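Local coordinates for uncharacterized protein (Staphylococcus saprophyticus subsp. saprophyticus, PDB 3Q6A), which is of unknown function but belongs to the AHA1 family and has a Bet v 1-like helix-grip fold, which in relatives often encloses a hydrophobic ligand, at residues 55-60 and 68-73; 76-81 and 91-96; 19-24 and 36-41. All blocks are in the same frame, centred on the assembly; numbering follows the deposited sequence.

Contact 1 (55-60 and 68-73)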
loop_
_atom_site.group_PDB
_atom_site.type_symbol
_atom_site.label_atom_id
_atom_site.label_comp_id
_atom_site.label_asym_id
_atom_site.label_seq_id
_atom_site.Cartn_x
_atom_site.Cartn_y
_atom_site.Cartn_z
ATOM N N LEU D 55 -15.421 1.834 16.921
ATOM C CA LEU D 55 -15.874 0.461 16.786
ATOM C C LEU D 55 -15.272 -0.401 17.889
ATOM O O LEU D 55 -14.155 -0.158 18.339
ATOM C CB LEU D 55 -15.523 -0.075 15.399
ATOM C CG LEU D 55 -14.064 -0.131 14.977
ATOM C CD1 LEU D 55 -13.530 -1.523 15.214
ATOM C CD2 LEU D 55 -13.957 0.217 13.508
ATOM N N ASN D 56 -16.033 -1.390 18.344
ATOM C CA ASN D 56 -15.590 -2.271 19.416
ATOM C C ASN D 56 -15.297 -3.666 18.918
ATOM O O ASN D 56 -16.126 -4.297 18.265
ATOM C CB ASN D 56 -16.645 -2.322 20.517
ATOM C CG ASN D 56 -16.695 -1.048 21.330
ATOM O OD1 ASN D 56 -17.613 -0.838 22.119
ATOM N ND2 ASN D 56 -15.699 -0.193 21.150
ATOM N N ILE D 57 -14.106 -4.152 19.246
ATOM C CA ILE D 57 -13.680 -5.465 18.809
ATOM C C ILE D 57 -13.132 -6.258 19.976
ATOM O O ILE D 57 -12.387 -5.722 20.794
ATOM C CB ILE D 57 -12.572 -5.344 17.736
ATOM C CG1 ILE D 57 -13.090 -4.515 16.555
ATOM C CG2 ILE D 57 -12.141 -6.707 17.265
ATOM C CD1 ILE D 57 -12.160 -4.501 15.355
ATOM N N ASN D 58 -13.508 -7.529 20.048
ATOM C CA ASN D 58 -13.026 -8.413 21.098
ATOM C C ASN D 58 -11.903 -9.284 20.548
ATOM O O ASN D 58 -12.067 -9.984 19.551
ATOM C CB ASN D 58 -14.146 -9.315 21.622
ATOM C CG ASN D 58 -13.646 -10.324 22.652
ATOM O OD1 ASN D 58 -13.088 -9.949 23.682
ATOM N ND2 ASN D 58 -13.843 -11.606 22.373
ATOM N N ILE D 59 -10.757 -9.231 21.212
ATOM C CA ILE D 59 -9.599 -10.014 20.809
ATOM C C ILE D 59 -9.810 -11.481 21.142
ATOM O O ILE D 59 -9.866 -11.859 22.311
ATOM C CB ILE D 59 -8.360 -9.485 21.509
ATOM C CG1 ILE D 59 -8.157 -8.027 21.113
ATOM C CG2 ILE D 59 -7.150 -10.301 21.130
ATOM C CD1 ILE D 59 -7.477 -7.200 22.159
ATOM N N GLU D 60 -9.927 -12.301 20.103
ATOM C CA GLU D 60 -10.154 -13.731 20.261
ATOM C C GLU D 60 -8.950 -14.550 20.734
ATOM O O GLU D 60 -9.031 -15.252 21.740
ATOM C CB GLU D 60 -10.694 -14.307 18.953
ATOM C CG GLU D 60 -12.139 -13.922 18.693
ATOM C CD GLU D 60 -12.587 -14.193 17.273
ATOM O OE1 GLU D 60 -12.119 -15.185 16.670
ATOM O OE2 GLU D 60 -13.423 -13.412 16.768
ATOM N N ILE D 68 -2.414 -12.328 16.522
ATOM C CA ILE D 68 -3.520 -11.538 17.051
ATOM C C ILE D 68 -4.706 -11.986 16.218
ATOM O O ILE D 68 -4.662 -11.891 14.999
ATOM C CB ILE D 68 -3.326 -10.034 16.807
ATOM C CG1 ILE D 68 -2.039 -9.551 17.469
ATOM C CG2 ILE D 68 -4.540 -9.261 17.334
ATOM C CD1 ILE D 68 -1.735 -8.081 17.202
ATOM N N ALA D 69 -5.757 -12.491 16.858
ATOM C CA ALA D 69 -6.908 -12.947 16.098
ATOM C C ALA D 69 -8.182 -12.298 16.603
ATOM O O ALA D 69 -8.318 -11.998 17.794
ATOM C CB ALA D 69 -7.022 -14.458 16.170
ATOM N N PHE D 70 -9.106 -12.072 15.676
ATOM C CA PHE D 70 -10.380 -11.453 15.996
ATOM C C PHE D 70 -11.272 -11.500 14.765
ATOM O O PHE D 70 -10.897 -12.067 13.741
ATOM C CB PHE D 70 -10.161 -10.011 16.466
ATOM C CG PHE D 70 -9.583 -9.099 15.411
ATOM C CD1 PHE D 70 -10.416 -8.359 14.570
ATOM C CD2 PHE D 70 -8.204 -8.991 15.254
ATOM C CE1 PHE D 70 -9.876 -7.522 13.586
ATOM C CE2 PHE D 70 -7.654 -8.166 14.278
ATOM C CZ PHE D 70 -8.496 -7.427 13.441
ATOM N N THR D 71 -12.465 -10.921 14.870
ATOM C CA THR D 71 -13.400 -10.920 13.756
ATOM C C THR D 71 -13.993 -9.532 13.524
ATOM O O THR D 71 -14.072 -8.700 14.433
ATOM C CB THR D 71 -14.591 -11.911 14.003
ATOM O OG1 THR D 71 -14.086 -13.205 14.359
ATOM C CG2 THR D 71 -15.437 -12.076 12.737
ATOM N N TRP D 72 -14.380 -9.281 12.284
ATOM C CA TRP D 72 -15.026 -8.027 11.944
ATOM C C TRP D 72 -15.956 -8.276 10.766
ATOM O O TRP D 72 -15.568 -8.917 9.777
ATOM C CB TRP D 72 -14.019 -6.938 11.590
ATOM C CG TRP D 72 -14.728 -5.664 11.341
ATOM C CD1 TRP D 72 -15.033 -5.109 10.123
ATOM C CD2 TRP D 72 -15.367 -4.847 12.327
ATOM N NE1 TRP D 72 -15.829 -4.005 10.299
ATOM C CE2 TRP D 72 -16.048 -3.820 11.641
ATOM C CE3 TRP D 72 -15.434 -4.889 13.728
ATOM C CZ2 TRP D 72 -16.784 -2.842 12.308
ATOM C CZ3 TRP D 72 -16.167 -3.919 14.389
ATOM C CH2 TRP D 72 -16.834 -2.907 13.678
ATOM N N GLY D 73 -17.194 -7.798 10.878
ATOM C CA GLY D 73 -18.147 -7.991 9.798
ATOM C C GLY D 73 -18.349 -9.455 9.499
ATOM O O GLY D 73 -18.674 -9.839 8.371
#
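Strands 53-63 and 67-72 form a hairpin whose arms splay apart: the N-to-C directions of 55-58 and 68-72 differ by 131°, so side chains replace backbone pairing along them. Glu60 N donates to Ala69 O at 2.8 Å, from above the carbonyl plane. From there the Glu60 side chain runs along the partner strand. Its CB lies 3.5 Å from Ala69 O, CG passes Phe70 CA at 4.1 Å, and the extended chain (chi2 166°) carries CD to 3.7 Å from the same CA, toward Thr71. There Thr71 OG1 donates to the syn lone pair of Glu60 OE2 at 2.5 Å, OE1 lying farther off.

Toward the splayed end the contact is apolar. Ile57 CG2, anti to its backbone N, meets Phe70 CD1 at 3.6 Å, while Ile57 CD1 turns to Trp72 CE3 at 3.7 Å. Leu55 CD1 makes an off-centre CH-pi contact with the six-membered ring of Trp72, 4.1 Å from its centroid. Ile77 of the next strand packs on both rings. The very short Thr71-Glu60 bond is consistent with a charged carboxylate acceptor, which would strengthen it at this more exposed end; where the strands diverge, apolar packing takes over.

Contact 2 (76-81 and 91-96)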
loop_
_atom_site.group_PDB
_atom_site.type_symbol
_atom_site.label_atom_id
_atom_site.label_comp_id
_atom_site.label_asym_id
_atom_site.label_seq_id
_atom_site.Cartn_x
_atom_site.Cartn_y
_atom_site.Cartn_z
ATOM N N PRO D 76 -13.382 -13.661 9.826
ATOM C CA PRO D 76 -12.284 -13.973 10.752
ATOM C C PRO D 76 -11.022 -13.246 10.279
ATOM O O PRO D 76 -10.754 -13.180 9.079
ATOM C CB PRO D 76 -12.138 -15.491 10.619
ATOM C CG PRO D 76 -13.537 -15.934 10.294
ATOM C CD PRO D 76 -13.993 -14.893 9.297
ATOM N N ILE D 77 -10.255 -12.707 11.217
ATOM C CA ILE D 77 -9.029 -11.991 10.876
ATOM C C ILE D 77 -7.882 -12.419 11.798
ATOM O O ILE D 77 -8.076 -12.619 12.999
ATOM C CB ILE D 77 -9.219 -10.477 11.015
ATOM C CG1 ILE D 77 -10.161 -9.967 9.912
ATOM C CG2 ILE D 77 -7.871 -9.767 10.952
ATOM C CD1 ILE D 77 -10.517 -8.497 10.069
ATOM N N THR D 78 -6.696 -12.566 11.213
ATOM C CA THR D 78 -5.505 -12.926 11.972
ATOM C C THR D 78 -4.356 -12.088 11.440
ATOM O O THR D 78 -4.254 -11.860 10.227
ATOM C CB THR D 78 -5.115 -14.409 11.798
ATOM O OG1 THR D 78 -4.898 -14.679 10.411
ATOM C CG2 THR D 78 -6.199 -15.326 12.331
ATOM N N ILE D 79 -3.533 -11.595 12.361
ATOM C CA ILE D 79 -2.359 -10.812 12.022
ATOM C C ILE D 79 -1.218 -11.617 12.620
ATOM O O ILE D 79 -1.128 -11.752 13.836
ATOM C CB ILE D 79 -2.419 -9.431 12.643
ATOM C CG1 ILE D 79 -3.691 -8.706 12.154
ATOM C CG2 ILE D 79 -1.186 -8.636 12.233
ATOM C CD1 ILE D 79 -3.886 -7.324 12.739
ATOM N N GLN D 80 -0.378 -12.185 11.757
ATOM C CA GLN D 80 0.732 -13.032 12.210
ATOM C C GLN D 80 2.060 -12.333 12.023
ATOM O O GLN D 80 2.200 -11.498 11.136
ATOM C CB GLN D 80 0.747 -14.336 11.425
ATOM C CG GLN D 80 -0.573 -15.080 11.428
ATOM C CD GLN D 80 -0.508 -16.352 10.619
ATOM O OE1 GLN D 80 0.203 -17.291 10.980
ATOM N NE2 GLN D 80 -1.238 -16.393 9.517
ATOM N N PHE D 81 3.031 -12.682 12.864
ATOM C CA PHE D 81 4.361 -12.098 12.797
ATOM C C PHE D 81 5.408 -13.213 12.778
ATOM O O PHE D 81 5.495 -13.996 13.722
ATOM C CB PHE D 81 4.596 -11.182 14.002
ATOM C CG PHE D 81 3.475 -10.212 14.269
ATOM C CD1 PHE D 81 2.258 -10.657 14.779
ATOM C CD2 PHE D 81 3.625 -8.853 13.995
ATOM C CE1 PHE D 81 1.204 -9.765 15.010
ATOM C CE2 PHE D 81 2.584 -7.952 14.221
ATOM C CZ PHE D 81 1.367 -8.410 14.730
ATOM N N THR D 91 1.789 -11.042 8.236
ATOM C CA THR D 91 0.852 -11.647 7.324
ATOM C C THR D 91 -0.549 -11.384 7.822
ATOM O O THR D 91 -0.921 -11.873 8.887
ATOM C CB THR D 91 1.055 -13.164 7.231
ATOM O OG1 THR D 91 2.407 -13.439 6.850
ATOM C CG2 THR D 91 0.122 -13.761 6.190
ATOM N N THR D 92 -1.317 -10.596 7.072
ATOM C CA THR D 92 -2.699 -10.329 7.464
ATOM C C THR D 92 -3.588 -11.269 6.655
ATOM O O THR D 92 -3.355 -11.504 5.470
ATOM C CB THR D 92 -3.125 -8.851 7.196
ATOM O OG1 THR D 92 -2.873 -8.516 5.827
ATOM C CG2 THR D 92 -2.371 -7.890 8.104
ATOM N N THR D 93 -4.596 -11.831 7.313
ATOM C CA THR D 93 -5.525 -12.727 6.651
ATOM C C THR D 93 -6.953 -12.371 7.056
ATOM O O THR D 93 -7.284 -12.342 8.245
ATOM C CB THR D 93 -5.272 -14.200 7.025
ATOM O OG1 THR D 93 -3.974 -14.602 6.569
ATOM C CG2 THR D 93 -6.316 -15.089 6.376
ATOM N N GLU D 94 -7.780 -12.059 6.066
ATOM C CA GLU D 94 -9.191 -11.743 6.327
ATOM C C GLU D 94 -9.932 -12.799 5.523
ATOM O O GLU D 94 -9.921 -12.796 4.293
ATOM C CB GLU D 94 -9.545 -10.324 5.866
ATOM C CG GLU D 94 -11.037 -10.030 6.001
ATOM C CD GLU D 94 -11.400 -8.575 5.758
ATOM O OE1 GLU D 94 -10.695 -7.883 4.997
ATOM O OE2 GLU D 94 -12.417 -8.129 6.326
ATOM N N LYS D 95 -10.569 -13.713 6.244
ATOM C CA LYS D 95 -11.223 -14.854 5.641
ATOM C C LYS D 95 -12.678 -14.755 5.250
ATOM O O LYS D 95 -13.419 -13.899 5.734
ATOM C CB LYS D 95 -11.077 -16.057 6.576
ATOM C CG LYS D 95 -9.665 -16.268 7.073
ATOM C CD LYS D 95 -9.603 -17.389 8.093
ATOM C CE LYS D 95 -8.166 -17.660 8.504
ATOM N NZ LYS D 95 -8.094 -18.820 9.431
ATOM N N ASP D 96 -13.045 -15.694 4.381
ATOM C CA ASP D 96 -14.390 -15.896 3.868
ATOM C C ASP D 96 -14.976 -14.810 2.974
ATOM O O ASP D 96 -15.684 -13.914 3.435
ATOM C CB ASP D 96 -15.329 -16.197 5.042
ATOM C CG ASP D 96 -14.772 -17.279 5.971
ATOM O OD1 ASP D 96 -14.305 -18.325 5.468
ATOM O OD2 ASP D 96 -14.804 -17.085 7.206
HETATM O O HOH W 1 -2.498 -14.138 8.866
#
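Four groups grip one ordered water on the face of the sheet that carries Thr78, Gln80, Thr91 and Thr93. It donates to Thr91 O at 2.8 Å and accepts from Gln80 NE2 at 2.7 Å, while Thr78 OG1 and Thr93 OG1 bond to it at 2.9 and 2.8 Å. Torsions turn the three side chains toward it. Thr78 holds OG1 in the crowded position between its backbone N and carbonyl carbon (chi1 58°), Thr93 sets OG1 beside its backbone N, and the Gln80 chain is extended beyond CG, its amide rotated (chi3 66°) so that NE2 meets the water. The two threonines lie side by side, Thr78 OG1 resting 3.4 Å from Thr93 CB.

What positions these groups is the antiparallel ladder of strands 75-84 and 87-94, a hairpin in the helix-grip fold, where the sheet wraps round the long helix 102-125. Thr78 with Thr93 and Gln80 with Thr91 are hydrogen-bonded pairs, each closed by two N-H...O bonds. The bond from Gln80 N to Thr91 O is nearly straight at 174°, with the donor above the carbonyl plane; the same oxygen also accepts from the water. Ile79 with Thr92, between them, and Ile77 with Glu94, beyond Thr78-Thr93, are non-hydrogen-bonded pairs whose side chains lie on the other face.

At the far end Lys95 N donates to Pro76 O nearly along the C=O axis, at 2.9 Å, and Asp96 OD2 comes to 3.1 Å from Pro76 CD. On the helix-facing side, Ile77 CG1 packs on Glu94 CG at 4.0 Å, the two chains pointing the same way. The buried Glu94 carboxylate accepts from Trp112 NE1 of helix 102-125 through OE1, and Trp112 also touches Ile77 and Thr92.

Contact 3 (19-24 and 36-41)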
loop_
_atom_site.group_PDB
_atom_site.type_symbol
_atom_site.label_atom_id
_atom_site.label_comp_id
_atom_site.label_asym_id
_atom_site.label_seq_id
_atom_site.Cartn_x
_atom_site.Cartn_y
_atom_site.Cartn_z
ATOM N N ALA D 19 3.605 -2.599 18.031
ATOM C CA ALA D 19 3.023 -1.506 17.268
ATOM C C ALA D 19 1.500 -1.613 17.201
ATOM O O ALA D 19 0.809 -0.587 17.186
ATOM C CB ALA D 19 3.620 -1.478 15.844
ATOM N N PHE D 20 0.984 -2.836 17.168
ATOM C CA PHE D 20 -0.467 -3.046 17.106
ATOM C C PHE D 20 -1.142 -2.990 18.481
ATOM O O PHE D 20 -2.079 -2.217 18.686
ATOM C CB PHE D 20 -0.818 -4.409 16.480
ATOM C CG PHE D 20 -0.590 -4.505 14.977
ATOM C CD1 PHE D 20 0.666 -4.840 14.453
ATOM C CD2 PHE D 20 -1.652 -4.308 14.090
ATOM C CE1 PHE D 20 0.857 -4.980 13.064
ATOM C CE2 PHE D 20 -1.481 -4.446 12.702
ATOM C CZ PHE D 20 -0.220 -4.784 12.186
ATOM N N VAL D 21 -0.662 -3.808 19.421
ATOM C CA VAL D 21 -1.278 -3.885 20.748
ATOM C C VAL D 21 -1.100 -2.698 21.693
ATOM O O VAL D 21 -1.912 -2.507 22.601
ATOM C CB VAL D 21 -0.831 -5.168 21.511
ATOM C CG1 VAL D 21 -1.077 -6.410 20.658
ATOM C CG2 VAL D 21 0.638 -5.069 21.906
ATOM N N ASP D 22 -0.052 -1.907 21.502
ATOM C CA ASP D 22 0.192 -0.764 22.377
ATOM C C ASP D 22 -0.665 0.439 21.997
ATOM O O ASP D 22 -0.451 1.062 20.958
ATOM C CB ASP D 22 1.663 -0.370 22.331
ATOM C CG ASP D 22 2.026 0.653 23.392
ATOM O OD1 ASP D 22 1.247 1.608 23.612
ATOM O OD2 ASP D 22 3.105 0.504 23.997
ATOM N N PRO D 23 -1.637 0.798 22.851
ATOM C CA PRO D 23 -2.528 1.933 22.597
ATOM C C PRO D 23 -1.820 3.201 22.130
ATOM O O PRO D 23 -2.401 4.010 21.409
ATOM C CB PRO D 23 -3.219 2.131 23.944
ATOM C CG PRO D 23 -3.297 0.734 24.469
ATOM C CD PRO D 23 -1.904 0.225 24.183
ATOM N N GLU D 24 -0.567 3.372 22.533
ATOM C CA GLU D 24 0.192 4.562 22.152
ATOM C C GLU D 24 0.866 4.442 20.787
ATOM O O GLU D 24 1.252 5.450 20.201
ATOM C CB GLU D 24 1.282 4.861 23.190
ATOM C CG GLU D 24 0.859 4.688 24.643
ATOM C CD GLU D 24 1.909 5.198 25.619
ATOM O OE1 GLU D 24 3.091 4.808 25.491
ATOM O OE2 GLU D 24 1.552 5.991 26.516
ATOM N N GLU D 36 -7.378 0.100 25.258
ATOM C CA GLU D 36 -6.357 -0.524 26.090
ATOM C C GLU D 36 -5.547 -1.517 25.262
ATOM O O GLU D 36 -5.896 -1.808 24.115
ATOM C CB GLU D 36 -7.001 -1.244 27.281
ATOM C CG GLU D 36 -7.974 -2.349 26.900
ATOM C CD GLU D 36 -8.488 -3.133 28.099
ATOM O OE1 GLU D 36 -7.665 -3.730 28.829
ATOM O OE2 GLU D 36 -9.719 -3.159 28.312
ATOM N N ARG D 37 -4.469 -2.035 25.849
ATOM C CA ARG D 37 -3.604 -2.988 25.170
ATOM C C ARG D 37 -4.398 -4.206 24.712
ATOM O O ARG D 37 -5.305 -4.676 25.401
ATOM C CB ARG D 37 -2.464 -3.426 26.098
ATOM C CG ARG D 37 -1.509 -4.442 25.481
ATOM C CD ARG D 37 -0.522 -4.998 26.508
ATOM N NE ARG D 37 0.318 -6.055 25.943
ATOM C CZ ARG D 37 1.483 -5.857 25.327
ATOM N NH1 ARG D 37 1.977 -4.633 25.193
ATOM N NH2 ARG D 37 2.146 -6.888 24.826
ATOM N N TRP D 38 -4.050 -4.717 23.543
ATOM C CA TRP D 38 -4.735 -5.869 22.990
ATOM C C TRP D 38 -4.388 -7.149 23.752
ATOM O O TRP D 38 -3.246 -7.611 23.724
ATOM C CB TRP D 38 -4.383 -6.010 21.506
ATOM C CG TRP D 38 -4.852 -4.849 20.665
ATOM C CD1 TRP D 38 -5.232 -3.610 21.104
ATOM C CD2 TRP D 38 -4.986 -4.824 19.240
ATOM N NE1 TRP D 38 -5.600 -2.819 20.041
ATOM C CE2 TRP D 38 -5.456 -3.540 18.886
ATOM C CE3 TRP D 38 -4.753 -5.762 18.227
ATOM C CZ2 TRP D 38 -5.700 -3.172 17.557
ATOM C CZ3 TRP D 38 -4.996 -5.394 16.904
ATOM C CH2 TRP D 38 -5.466 -4.111 16.586
ATOM N N GLU D 39 -5.384 -7.712 24.432
ATOM C CA GLU D 39 -5.206 -8.935 25.215
ATOM C C GLU D 39 -6.246 -9.994 24.848
ATOM O O GLU D 39 -7.387 -9.670 24.536
ATOM C CB GLU D 39 -5.297 -8.607 26.701
ATOM N N GLN D 40 -5.845 -11.260 24.885
ATOM C CA GLN D 40 -6.741 -12.364 24.555
ATOM C C GLN D 40 -7.984 -12.393 25.449
ATOM O O GLN D 40 -7.911 -12.791 26.608
ATOM C CB GLN D 40 -5.976 -13.687 24.678
ATOM C CG GLN D 40 -6.791 -14.942 24.458
ATOM C CD GLN D 40 -5.914 -16.169 24.298
ATOM O OE1 GLN D 40 -5.233 -16.331 23.281
ATOM N NE2 GLN D 40 -5.916 -17.038 25.306
ATOM N N GLY D 41 -9.122 -11.963 24.907
ATOM C CA GLY D 41 -10.352 -11.966 25.682
ATOM C C GLY D 41 -10.830 -10.600 26.149
ATOM O O GLY D 41 -11.742 -10.505 26.970
#
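The C-terminal end of helix 13-21 docks here on the loop between strands 33-34 and 43-48, with Trp38 and Phe20 turned into the hydrophobic interior. Val21 is the centre of the join. Its carbonyl O accepts from Trp38 N on a lone pair, in the carbonyl plane, at 3.2 Å, and Arg37 CA adds a CA-H...O contact to the same oxygen at 3.1 Å. One face of the Trp38 indole lies against the helix end: Val21 CA sits over the five-membered ring, 4.0 Å from its centroid, and Phe20 O rests 3.6 Å from CE2. Val21 CG1 presses on Trp38 CB at 3.4 Å.

In the helix-grip fold of the Bet v 1-like proteins, short helical segments follow the first strand and pack at the end of the long C-terminal helix; here 13-21 takes that place. Phe20 and Trp38 both reach Ile68 of the sheet, and Phe20 also meets Leu119 of the long helix 102-125.

On the outer side the exposed Arg37 runs extended from CG to NE, alongside Val21. Val21 CG2 sits off-centre over one face of its guanidinium, 3.6 Å from CZ, while NH2 forms a salt bridge with Glu18, about one turn earlier than Val21 on helix 13-21. Past the helix, Asp22 OD1 accepts from Glu24 N in an Asx turn through its anti lone pair, and the intervening Pro23 lays CG 3.3 Å from Arg37 N.

Overall arrangement
Contacts 1 and 2 belong to consecutive hairpins of one antiparallel sheet, joined where strands 67-72 and 75-84 pair through probable hydrogen bonds from Ile77 N to Phe70 O and from Ile79 N to Ile68 O. Contact 2 is a regular backbone ladder, whereas contact 1, where the sheet opens, relies on aromatic packing, one backbone bond and one carboxylate-hydroxyl bond. Contact 3 lies off the sheet, joining helix to loop through one backbone bond and an indole face; Trp38 CA meets Ile59 CD1 of contact 1, and Phe20 meets Phe81 and Ile79 of contact 2. All three are partly buried: each combines an apolar inner side with exposed residues, notably Glu60, Asp96 and Arg37.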